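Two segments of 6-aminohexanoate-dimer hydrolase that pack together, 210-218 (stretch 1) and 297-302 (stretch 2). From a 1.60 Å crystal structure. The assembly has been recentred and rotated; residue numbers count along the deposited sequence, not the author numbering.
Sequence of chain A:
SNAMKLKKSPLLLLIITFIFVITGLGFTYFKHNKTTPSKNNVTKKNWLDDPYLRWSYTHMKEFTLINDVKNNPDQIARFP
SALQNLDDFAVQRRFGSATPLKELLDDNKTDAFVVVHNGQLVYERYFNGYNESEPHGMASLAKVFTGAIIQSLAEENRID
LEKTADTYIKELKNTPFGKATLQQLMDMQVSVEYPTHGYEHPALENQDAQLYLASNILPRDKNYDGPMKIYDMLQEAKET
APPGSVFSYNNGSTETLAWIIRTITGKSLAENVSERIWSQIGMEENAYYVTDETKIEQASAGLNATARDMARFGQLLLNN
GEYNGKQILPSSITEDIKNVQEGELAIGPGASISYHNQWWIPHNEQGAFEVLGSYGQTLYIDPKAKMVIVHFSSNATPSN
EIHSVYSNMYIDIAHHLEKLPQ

Stretch 1, residues 210-218: QLYLASNIL
Stretch 2, residues 297-302: EQASAG

The contact sets the last turn of a helix and the loop that follows it against an irregular segment later in the chain; no two touching residues are fewer than 81 apart in sequence. Together the two stretches bury 237 Å², and most of this belongs to Gln298 and Leu211, whose CA atoms also fix the register at 7.8 Å.

Stretch 1 enters as a helix, with phi/psi close to -65/-40 from Gln210 through Leu213 and Ala214 N bonded to Gln210 O at 2.8 Å. The helix closes in a Schellman motif: Asn216 turns to positive phi (66/31), Asn216 N reaches Leu213 O at 3.0 Å, and Ile217 N reaches back to Tyr212 O, also at 3.0 Å. Stretch 2 has no regular structure. Gln298 has phi/psi -71/89, Ala299 (-61/-26) and Ser300 (-90/-17) have roughly helical angles, Ala301 has -157/-1, and the turn they make brings Gly302 N to 2.9 Å from Gln298 O. The CA-to-CB bonds of Gln298, Ser300 and Ala301 point toward stretch 1, those of Glu297 and Ala299 away.

Gln298 is the probe of the contact, giving up 84 Å². With chi1 m (-66°), chi2 t (176°) and chi3 at -8°, its side chain stretches out to place the amide among Tyr212, Ser215 and Ile217. NE2 donates to Ser215 OG at 3.0 Å with an N-H...O angle of 171°, nearly straight, and this is the one direct hydrogen bond between the stretches. Ser215, chi1 m, is held ready for it: its OG donates in turn to Leu211 O at 2.8 Å, so the hydroxyl accepts from across the contact and gives its proton to the helix backbone. The rule is a polar relay that ties an incoming amide to the end of a helix. Its surroundings are less polar. Gln298 NE2 lies 3.8 Å from Tyr212 CD1, at the ring edge and near its plane, and 3.6 Å from Ile217 CD1, carried there by a p, t rotamer.

Leu211 covers 58 Å² and makes the apolar side-chain contact with Ala301. Its chi1 t, chi2 p rotamer brings CD2 to 3.8 Å from Ala301 CB, methyl against methyl, and to a close 3.1 Å from Ser300 OG. Ser300 (chi1 p) has its OG hydrogen-bonded elsewhere in the structure, so this tight approach leaves no unsatisfied hydroxyl. Leu211 CG also sits 4.3 Å from Gln298 CG, where the aliphatic part of the glutamine covers the leucine before its amide reaches Ser215.

Tyr212 completes the arrangement. Its CA-to-CB bond runs sideways, but chi1 m and chi2 -28° bring the end of the side chain nearer, with OH 4.4 Å from Ala301 CB. A water links Tyr212 to stretch 2, 2.8 Å from Tyr212 OH and donating to Ala301 O at 3.0 Å. The small Ala301 thus meets leucine through its methyl and tyrosine through both its methyl and a water-linked carbonyl.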

# COMPACT_ATOMS: atom_id res chain seq x y z
N GLN A 210 -6.72 15.37 -4.10
CA GLN A 210 -5.75 16.13 -4.91
C GLN A 210 -4.90 15.24 -5.80
O GLN A 210 -4.62 15.58 -6.96
CB GLN A 210 -4.87 17.04 -4.08
CG GLN A 210 -5.64 18.18 -3.41
CD GLN A 210 -6.53 18.96 -4.36
OE1 GLN A 210 -6.05 19.48 -5.36
NE2 GLN A 210 -7.85 19.01 -4.07
N LEU A 211 -4.52 14.07 -5.29
CA LEU A 211 -3.72 13.15 -6.11
C LEU A 211 -4.54 12.65 -7.25
O LEU A 211 -4.08 12.58 -8.38
CB LEU A 211 -3.24 11.98 -5.24
CG LEU A 211 -2.46 10.86 -5.95
CD1 LEU A 211 -1.06 11.38 -6.27
CD2 LEU A 211 -2.43 9.58 -5.09
N TYR A 212 -5.81 12.32 -6.97
CA TYR A 212 -6.67 11.87 -8.05
C TYR A 212 -7.03 12.99 -9.07
O TYR A 212 -7.06 12.72 -10.25
CB TYR A 212 -7.93 11.22 -7.49
CG TYR A 212 -7.68 10.01 -6.60
CD1 TYR A 212 -6.56 9.20 -6.75
CD2 TYR A 212 -8.62 9.62 -5.68
CE1 TYR A 212 -6.36 8.09 -5.96
CE2 TYR A 212 -8.41 8.52 -4.85
CZ TYR A 212 -7.31 7.74 -5.02
OH TYR A 212 -7.13 6.65 -4.20
N LEU A 213 -7.27 14.22 -8.61
CA LEU A 213 -7.48 15.35 -9.52
C LEU A 213 -6.21 15.59 -10.36
O LEU A 213 -6.28 15.74 -11.58
CB LEU A 213 -7.84 16.60 -8.75
CG LEU A 213 -9.28 16.60 -8.21
CD1 LEU A 213 -9.36 17.57 -7.02
CD2 LEU A 213 -10.30 16.91 -9.31
N ALA A 214 -5.06 15.56 -9.72
CA ALA A 214 -3.76 15.66 -10.43
C ALA A 214 -3.57 14.61 -11.52
O ALA A 214 -2.94 14.89 -12.57
CB ALA A 214 -2.61 15.60 -9.44
N SER A 215 -4.13 13.42 -11.29
CA SER A 215 -4.02 12.30 -12.19
C SER A 215 -5.17 12.23 -13.18
O SER A 215 -5.25 11.28 -13.95
CB SER A 215 -4.03 10.99 -11.39
OG SER A 215 -3.03 10.95 -10.42
N ASN A 216 -6.08 13.21 -13.13
CA ASN A 216 -7.20 13.29 -14.03
C ASN A 216 -8.21 12.15 -13.88
O ASN A 216 -8.81 11.73 -14.86
CB ASN A 216 -6.72 13.37 -15.49
CG ASN A 216 -7.80 13.87 -16.43
OD1 ASN A 216 -8.62 14.69 -16.05
ND2 ASN A 216 -7.80 13.38 -17.67
N ILE A 217 -8.36 11.61 -12.67
CA ILE A 217 -9.29 10.49 -12.46
C ILE A 217 -10.42 10.87 -11.50
O ILE A 217 -11.21 10.01 -11.11
CB ILE A 217 -8.59 9.16 -12.05
CG1 ILE A 217 -7.96 9.22 -10.66
CG2 ILE A 217 -7.55 8.75 -13.08
CD1 ILE A 217 -7.44 7.86 -10.18
N LEU A 218 -10.47 12.14 -11.11
CA LEU A 218 -11.70 12.77 -10.58
C LEU A 218 -12.07 13.91 -11.52
O LEU A 218 -11.24 14.39 -12.29
CB LEU A 218 -11.54 13.27 -9.16
CG LEU A 218 -11.48 12.19 -8.08
CD1 LEU A 218 -11.10 12.79 -6.73
CD2 LEU A 218 -12.81 11.44 -8.03
N GLU A 297 3.69 7.65 -12.48
CA GLU A 297 2.90 6.75 -11.66
C GLU A 297 2.44 7.43 -10.35
O GLU A 297 3.16 8.23 -9.79
CB GLU A 297 3.69 5.50 -11.27
CG GLU A 297 4.26 4.69 -12.42
CD GLU A 297 5.62 5.11 -12.90
OE1 GLU A 297 6.12 6.19 -12.51
OE2 GLU A 297 6.15 4.35 -13.77
N GLN A 298 1.23 7.09 -9.89
CA GLN A 298 0.83 7.34 -8.51
C GLN A 298 1.59 6.38 -7.62
O GLN A 298 1.09 5.30 -7.32
CB GLN A 298 -0.67 7.03 -8.30
CG GLN A 298 -1.59 7.93 -9.04
CD GLN A 298 -3.03 7.51 -8.87
OE1 GLN A 298 -3.31 6.44 -8.31
NE2 GLN A 298 -3.93 8.31 -9.38
N ALA A 299 2.77 6.79 -7.18
CA ALA A 299 3.57 5.97 -6.30
C ALA A 299 2.89 5.66 -4.96
O ALA A 299 3.20 4.66 -4.31
CB ALA A 299 4.93 6.67 -6.04
N SER A 300 1.99 6.56 -4.55
CA SER A 300 1.41 6.53 -3.22
C SER A 300 0.18 5.69 -3.19
O SER A 300 -0.24 5.29 -2.12
CB SER A 300 1.07 7.95 -2.72
OG SER A 300 0.12 8.56 -3.57
N ALA A 301 -0.40 5.40 -4.35
CA ALA A 301 -1.77 4.81 -4.32
C ALA A 301 -2.18 4.00 -5.55
O ALA A 301 -3.33 3.47 -5.60
CB ALA A 301 -2.76 5.94 -4.13
N GLY A 302 -1.31 3.90 -6.55
CA GLY A 302 -1.74 3.40 -7.86
C GLY A 302 -1.31 2.01 -8.33
O GLY A 302 -1.56 1.65 -9.49
O HOH W 1 -6.24 4.37 -5.56